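Dihydroorotate dehydrogenase (Schistosoma mansoni, PDB 6UY4) probably oxidises (S)-dihydroorotate to orotate with FMN as cofactor and a quinone as electron acceptor, a step of de novo pyrimidine synthesis. Local coordinates at residues K224-A227 with A228-Q231; S176-P179 with T180-Y183; V358-G361 with P362-H366. All coordinates share one frame; numbering follows the deposited sequence.

Interaction 1 of 3, residues K224-A227 with A228-Q231; sequences KVLA and ARNQ
Leu226 and Arg229 lie side by side on one flank of a helix and point the same way. The branch that touches is Leu226 CD2. It sits over one face of the Arg229 guanidinium, displaced toward the rim, with Leu226 CD2 3.7 Å from Arg229 NH2. Arg229 leaves the backbone with CG anti to N (chi1 -163°). Bends at chi2 and chi3 then fold the chain back, so that the flat group passes alongside the leucine. Asn230 helps fix the rotation of this group: Arg229 NE donates to Asn230 OD1 at 3.3 Å. The amide oxygen lies 18° out of the guanidinium plane. The far end of the arginine is held by Asp266, through a salt bridge from NH1, and by the carbonyl oxygen of Thr236.

These residues form the C-terminal end of helix 215-230. It is the helix of a beta-alpha-beta unit between strands 196-200 and 238-242 of the TIM barrel. Backbone bonds of the i to i+4 kind run through the contact: Ala228 N to Lys224 O at 3.0 Å, Arg229 N to Val225 O at 2.9 Å, and Asn230 N to Leu226 O at 2.9 Å. The next one, Gln231 N to Ala227 O, is weak at 3.2 Å. Val225 and Ala228 pack against helix 179-190, on Val187 and Val184.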
loop_
_atom_site.group_PDB
_atom_site.type_symbol
_atom_site.label_atom_id
_atom_site.label_comp_id
_atom_site.label_asym_id
_atom_site.label_seq_id
_atom_site.Cartn_x
_atom_site.Cartn_y
_atom_site.Cartn_z
ATOM N N LYS A 224 -21.805 -4.243 5.946
ATOM C CA LYS A 224 -22.157 -4.690 4.603
ATOM C C LYS A 224 -21.008 -5.452 3.953
ATOM O O LYS A 224 -21.235 -6.428 3.228
ATOM C CB LYS A 224 -22.560 -3.494 3.741
ATOM C CG LYS A 224 -23.830 -2.795 4.195
ATOM C CD LYS A 224 -24.065 -1.519 3.405
ATOM C CE LYS A 224 -25.382 -0.867 3.783
ATOM N NZ LYS A 224 -25.516 0.495 3.192
ATOM N N VAL A 225 -19.769 -5.019 4.198
ATOM C CA VAL A 225 -18.617 -5.682 3.595
ATOM C C VAL A 225 -18.467 -7.099 4.136
ATOM O O VAL A 225 -18.215 -8.043 3.377
ATOM C CB VAL A 225 -17.344 -4.846 3.821
ATOM C CG1 VAL A 225 -16.102 -5.684 3.577
ATOM C CG2 VAL A 225 -17.349 -3.631 2.908
ATOM N N LEU A 226 -18.628 -7.275 5.450
ATOM C CA LEU A 226 -18.516 -8.610 6.029
ATOM C C LEU A 226 -19.668 -9.510 5.600
ATOM O O LEU A 226 -19.488 -10.727 5.479
ATOM C CB LEU A 226 -18.446 -8.522 7.552
ATOM C CG LEU A 226 -17.139 -7.940 8.092
ATOM C CD1 LEU A 226 -17.127 -7.973 9.606
ATOM C CD2 LEU A 226 -15.948 -8.694 7.522
ATOM N N ALA A 227 -20.851 -8.939 5.371
ATOM C CA ALA A 227 -21.965 -9.727 4.856
ATOM C C ALA A 227 -21.656 -10.259 3.463
ATOM O O ALA A 227 -21.893 -11.436 3.165
ATOM C CB ALA A 227 -23.241 -8.886 4.843
ATOM N N ALA A 228 -21.124 -9.398 2.592
ATOM C CA ALA A 228 -20.715 -9.843 1.264
ATOM C C ALA A 228 -19.582 -10.855 1.352
ATOM O O ALA A 228 -19.538 -11.820 0.578
ATOM C CB ALA A 228 -20.297 -8.644 0.415
ATOM N N ARG A 229 -18.652 -10.650 2.289
ATOM C CA ARG A 229 -17.553 -11.593 2.463
ATOM C C ARG A 229 -18.073 -12.970 2.853
ATOM O O ARG A 229 -17.591 -13.991 2.350
ATOM C CB ARG A 229 -16.575 -11.063 3.515
ATOM C CG ARG A 229 -15.197 -11.724 3.518
ATOM C CD ARG A 229 -15.164 -13.000 4.348
ATOM N NE ARG A 229 -15.573 -12.771 5.731
ATOM C CZ ARG A 229 -14.731 -12.528 6.731
ATOM N NH1 ARG A 229 -13.426 -12.481 6.505
ATOM N NH2 ARG A 229 -15.195 -12.334 7.958
ATOM N N ASN A 230 -19.063 -13.018 3.748
ATOM C CA ASN A 230 -19.613 -14.298 4.178
ATOM C C ASN A 230 -20.400 -14.992 3.074
ATOM O O ASN A 230 -20.610 -16.207 3.152
ATOM C CB ASN A 230 -20.498 -14.105 5.411
ATOM C CG ASN A 230 -19.711 -13.646 6.623
ATOM O OD1 ASN A 230 -18.496 -13.839 6.698
ATOM N ND2 ASN A 230 -20.400 -13.040 7.584
ATOM N N GLN A 231 -20.834 -14.257 2.049
ATOM C CA GLN A 231 -21.514 -14.873 0.916
ATOM C C GLN A 231 -20.564 -15.607 -0.018
ATOM O O GLN A 231 -21.028 -16.225 -0.982
ATOM C CB GLN A 231 -22.294 -13.818 0.131
ATOM C CG GLN A 231 -23.540 -13.322 0.839
ATOM C CD GLN A 231 -24.490 -14.451 1.190
ATOM O OE1 GLN A 231 -24.602 -14.845 2.350
ATOM N NE2 GLN A 231 -25.182 -14.976 0.185
#

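Interaction 2 of 3, residues S176-P179 with T180-Y183; sequences SADP and TADY
Thr180 OG1 donates a 2.8 Å hydrogen bond to Asp178 OD1, meeting it from above the carboxylate plane, 40° out of it. Asp178 is the N-cap residue of helix 179-190, which follows strand 165-170 of the TIM barrel. Asp178 has CG anti to the backbone N (chi1 -170°), which turns the carboxylate to the threonine. Thr180 OG1 lies between its own backbone N and carbonyl carbon (chi1 68°), which brings it back toward the cap. Tyr183 N to Pro179 O, at 3.1 Å, is an i to i+4 bond of the first turn. The carbonyl oxygen of Asp178 receives two weak bonds, from Ala181 N and Asp182 N.

The loop before the helix also meets Asp182. Ser176 OG reaches Asp182 OD2 at 2.9 Å in a weak hydrogen bond. The same carboxylate oxygen accepts Asn173 N, so it has partners from two loop residues, one of them weak.

Farther out, Thr180 and Tyr183 pack against Leu221 of helix 215-230. The tyrosine side chain also comes within about 5 Å of that of Asn200, an FMN-binding residue. Pro179 touches the ring lightly, CB lying 4.4 Å from Tyr183 CE2.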
loop_
_atom_site.group_PDB
_atom_site.type_symbol
_atom_site.label_atom_id
_atom_site.label_comp_id
_atom_site.label_asym_id
_atom_site.label_seq_id
_atom_site.Cartn_x
_atom_site.Cartn_y
_atom_site.Cartn_z
ATOM N N SER A 176 -19.318 8.142 -7.513
ATOM C CA SER A 176 -20.138 7.066 -6.975
ATOM C C SER A 176 -21.271 7.617 -6.119
ATOM O O SER A 176 -21.094 8.573 -5.359
ATOM C CB SER A 176 -19.280 6.111 -6.149
ATOM O OG SER A 176 -20.074 5.098 -5.557
ATOM N N ALA A 177 -22.447 7.001 -6.249
ATOM C CA ALA A 177 -23.583 7.370 -5.412
ATOM C C ALA A 177 -23.420 6.821 -3.999
ATOM O O ALA A 177 -23.406 7.578 -3.023
ATOM C CB ALA A 177 -24.885 6.868 -6.041
ATOM N N ASP A 178 -23.290 5.501 -3.875
ATOM C CA ASP A 178 -23.067 4.856 -2.584
ATOM C C ASP A 178 -21.668 4.254 -2.565
ATOM O O ASP A 178 -21.442 3.194 -3.169
ATOM C CB ASP A 178 -24.122 3.776 -2.329
ATOM C CG ASP A 178 -24.090 3.251 -0.906
ATOM O OD1 ASP A 178 -23.323 3.799 -0.083
ATOM O OD2 ASP A 178 -24.833 2.292 -0.606
ATOM N N PRO A 179 -20.697 4.888 -1.900
ATOM C CA PRO A 179 -19.336 4.323 -1.894
ATOM C C PRO A 179 -19.254 2.958 -1.236
ATOM O O PRO A 179 -18.474 2.108 -1.682
ATOM C CB PRO A 179 -18.525 5.376 -1.123
ATOM C CG PRO A 179 -19.334 6.633 -1.219
ATOM C CD PRO A 179 -20.762 6.191 -1.220
ATOM N N THR A 180 -20.039 2.723 -0.181
ATOM C CA THR A 180 -20.029 1.416 0.467
ATOM C C THR A 180 -20.472 0.319 -0.490
ATOM O O THR A 180 -20.000 -0.819 -0.390
ATOM C CB THR A 180 -20.924 1.428 1.706
ATOM O OG1 THR A 180 -22.294 1.553 1.308
ATOM C CG2 THR A 180 -20.560 2.593 2.613
ATOM N N ALA A 181 -21.373 0.638 -1.421
ATOM C CA ALA A 181 -21.765 -0.338 -2.434
ATOM C C ALA A 181 -20.595 -0.676 -3.351
ATOM O O ALA A 181 -20.467 -1.819 -3.806
ATOM C CB ALA A 181 -22.948 0.190 -3.243
ATOM N N ASP A 182 -19.731 0.304 -3.629
ATOM C CA ASP A 182 -18.551 0.040 -4.446
ATOM C C ASP A 182 -17.586 -0.896 -3.732
ATOM O O ASP A 182 -17.011 -1.797 -4.355
ATOM C CB ASP A 182 -17.853 1.350 -4.805
ATOM C CG ASP A 182 -18.680 2.216 -5.733
ATOM O OD1 ASP A 182 -19.903 1.979 -5.839
ATOM O OD2 ASP A 182 -18.106 3.126 -6.365
ATOM N N TYR A 183 -17.391 -0.697 -2.426
ATOM C CA TYR A 183 -16.529 -1.594 -1.666
ATOM C C TYR A 183 -17.117 -2.997 -1.598
ATOM O O TYR A 183 -16.385 -3.989 -1.699
ATOM C CB TYR A 183 -16.296 -1.039 -0.260
ATOM C CG TYR A 183 -15.512 0.254 -0.234
ATOM C CD1 TYR A 183 -14.176 0.286 -0.610
ATOM C CD2 TYR A 183 -16.104 1.442 0.179
ATOM C CE1 TYR A 183 -13.454 1.461 -0.584
ATOM C CE2 TYR A 183 -15.388 2.625 0.208
ATOM C CZ TYR A 183 -14.064 2.628 -0.175
ATOM O OH TYR A 183 -13.345 3.801 -0.147
#

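Interaction 3 of 3, residues V358-G361 with P362-H366; sequences VYQG and PPVAH. With QLA (2-[(4-fluorophenyl)amino]-3-hydroxynaphthalene-1,4-dione), chain B.
Val364 CG2 lies over one face of the Gln360 carboxamide, at its oxygen end, 3.2 Å from Gln360 OE1. The side chains cross at about a right angle. Val364 CG2 is anti to N and CG1 between N and the carbonyl carbon (chi1 78°), which turns CG2 to the amide and CG1 to Gly361 O. Gln360 NE2 donates to the Ser335 carbonyl and OE1 accepts Lys367 NZ. Both methyls of Val358 cover the same face of the inhibitor's naphthoquinone, with Val358 CG1 3.5 Å from C11 and CG2 3.6 Å from C16. At the far edge of the fluorophenyl ring, F1 meets Pro362 CD at 3.2 Å.

Gly361 follows helix 355-360, leaving helical geometry with a phi of 81°. A type I beta turn from Gly361 to Val364 leads into helix 364-376. A hydrogen bond from Val364 N to Gly361 O, 3.2 Å, closes the turn, the donor above the carbonyl plane. Pro362 and Pro363 fill its middle and pack on Tyr31 of helix 29-42.

Valine methyls, glycine and proline make this wall of the pocket apolar. The inhibitor makes its hydrogen bonds with Ser53, His50 and Arg130. This is consistent with a class 2 quinone site.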
loop_
_atom_site.group_PDB
_atom_site.type_symbol
_atom_site.label_atom_id
_atom_site.label_comp_id
_atom_site.label_asym_id
_atom_site.label_seq_id
_atom_site.Cartn_x
_atom_site.Cartn_y
_atom_site.Cartn_z
ATOM N N VAL A 358 11.450 3.027 -5.326
ATOM C CA VAL A 358 11.749 4.004 -6.368
ATOM C C VAL A 358 13.209 4.435 -6.293
ATOM O O VAL A 358 13.886 4.568 -7.320
ATOM C CB VAL A 358 10.795 5.208 -6.257
ATOM C CG1 VAL A 358 11.236 6.330 -7.185
ATOM C CG2 VAL A 358 9.367 4.787 -6.562
ATOM N N TYR A 359 13.721 4.644 -5.082
ATOM C CA TYR A 359 15.065 5.172 -4.887
ATOM C C TYR A 359 16.132 4.095 -4.739
ATOM O O TYR A 359 17.323 4.421 -4.777
ATOM C CB TYR A 359 15.098 6.087 -3.657
ATOM C CG TYR A 359 14.333 7.380 -3.837
ATOM C CD1 TYR A 359 14.881 8.438 -4.549
ATOM C CD2 TYR A 359 13.066 7.543 -3.292
ATOM C CE1 TYR A 359 14.189 9.623 -4.717
ATOM C CE2 TYR A 359 12.366 8.726 -3.455
ATOM C CZ TYR A 359 12.932 9.761 -4.168
ATOM O OH TYR A 359 12.240 10.939 -4.331
ATOM N N GLN A 360 15.751 2.827 -4.573
ATOM C CA GLN A 360 16.727 1.756 -4.432
ATOM C C GLN A 360 16.572 0.634 -5.450
ATOM O O GLN A 360 17.482 -0.195 -5.566
ATOM C CB GLN A 360 16.672 1.159 -3.016
ATOM C CG GLN A 360 16.895 2.180 -1.911
ATOM C CD GLN A 360 17.024 1.542 -0.543
ATOM O OE1 GLN A 360 17.241 0.337 -0.426
ATOM N NE2 GLN A 360 16.889 2.351 0.503
ATOM N N GLY A 361 15.464 0.577 -6.182
ATOM C CA GLY A 361 15.307 -0.388 -7.245
ATOM C C GLY A 361 14.892 -1.764 -6.765
ATOM O O GLY A 361 14.493 -1.955 -5.611
ATOM N N PRO A 362 14.976 -2.751 -7.657
ATOM C CA PRO A 362 14.555 -4.121 -7.317
ATOM C C PRO A 362 15.275 -4.697 -6.114
ATOM O O PRO A 362 14.627 -5.354 -5.282
ATOM C CB PRO A 362 14.876 -4.911 -8.596
ATOM C CG PRO A 362 14.767 -3.907 -9.678
ATOM C CD PRO A 362 15.256 -2.604 -9.097
ATOM N N PRO A 363 16.602 -4.519 -5.965
ATOM C CA PRO A 363 17.289 -5.157 -4.826
ATOM C C PRO A 363 16.729 -4.784 -3.459
ATOM O O PRO A 363 17.015 -5.491 -2.482
ATOM C CB PRO A 363 18.744 -4.687 -4.978
ATOM C CG PRO A 363 18.902 -4.427 -6.417
ATOM C CD PRO A 363 17.577 -3.847 -6.844
ATOM N N VAL A 364 15.921 -3.723 -3.358
ATOM C CA VAL A 364 15.391 -3.295 -2.066
ATOM C C VAL A 364 14.553 -4.384 -1.411
ATOM O O VAL A 364 14.408 -4.399 -0.185
ATOM C CB VAL A 364 14.573 -1.990 -2.218
ATOM C CG1 VAL A 364 13.190 -2.278 -2.785
ATOM C CG2 VAL A 364 14.467 -1.260 -0.883
ATOM N N ALA A 365 14.002 -5.310 -2.201
ATOM C CA ALA A 365 13.174 -6.374 -1.643
ATOM C C ALA A 365 14.000 -7.321 -0.779
ATOM O O ALA A 365 13.675 -7.555 0.391
ATOM C CB ALA A 365 12.472 -7.133 -2.770
ATOM N N HIS A 366 15.082 -7.869 -1.340
ATOM C CA HIS A 366 15.940 -8.780 -0.593
ATOM C C HIS A 366 16.948 -8.063 0.293
ATOM O O HIS A 366 17.416 -8.658 1.270
ATOM C CB HIS A 366 16.681 -9.718 -1.548
ATOM C CG HIS A 366 15.909 -10.950 -1.902
ATOM N ND1 HIS A 366 14.531 -10.995 -1.879
ATOM C CD2 HIS A 366 16.319 -12.186 -2.267
ATOM C CE1 HIS A 366 14.127 -12.204 -2.224
ATOM N NE2 HIS A 366 15.193 -12.947 -2.465
HETATM C C1 QLA B . 8.031 4.778 -10.133
HETATM O O1 QLA B . 7.092 4.020 -9.963
HETATM C C2 QLA B . 9.215 4.290 -10.904
HETATM O O2 QLA B . 9.114 3.076 -11.426
HETATM C C3 QLA B . 10.364 5.106 -11.032
HETATM O O3 QLA B . 11.277 7.303 -10.843
HETATM C C4 QLA B . 12.021 3.276 -11.327
HETATM C C5 QLA B . 11.802 2.617 -10.125
HETATM C C6 QLA B . 12.289 1.337 -9.923
HETATM C C7 QLA B . 12.976 0.733 -10.939
HETATM C C8 QLA B . 13.201 1.342 -12.142
HETATM C C9 QLA B . 12.714 2.624 -12.337
HETATM C C10 QLA B . 10.305 6.544 -10.591
HETATM C C11 QLA B . 9.123 7.006 -9.838
HETATM C C12 QLA B . 9.102 8.301 -9.338
HETATM C C13 QLA B . 8.009 8.750 -8.624
HETATM C C14 QLA B . 6.925 7.909 -8.403
HETATM C C15 QLA B . 6.935 6.621 -8.895
HETATM C C16 QLA B . 8.034 6.159 -9.613
HETATM F F1 QLA B . 13.453 -0.526 -10.744
HETATM N N1 QLA B . 11.505 4.587 -11.532
#

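Interactions 1 and 2 belong to neighbouring helices of the barrel, 215-230 and 179-190, and touch each other. Lys224 packs on Thr180 and Asp178, and Val225 CG2 meets Tyr183 CB. Both are partly buried. Interaction 2 works at a helix start, where the N-cap carboxylate takes a threonine hydroxyl and a second carboxylate meets a serine. Interaction 1 works at a helix end, where an arginine lies against a leucine. Interaction 3 is buried, on the opposite side of the chain's centre, about 37 Å from interaction 1 and 36 Å from interaction 2 between centres. It joins helices 355-360 and 364-376 through a type I turn with prolines in the middle, and alone meets the inhibitor, through apolar groups.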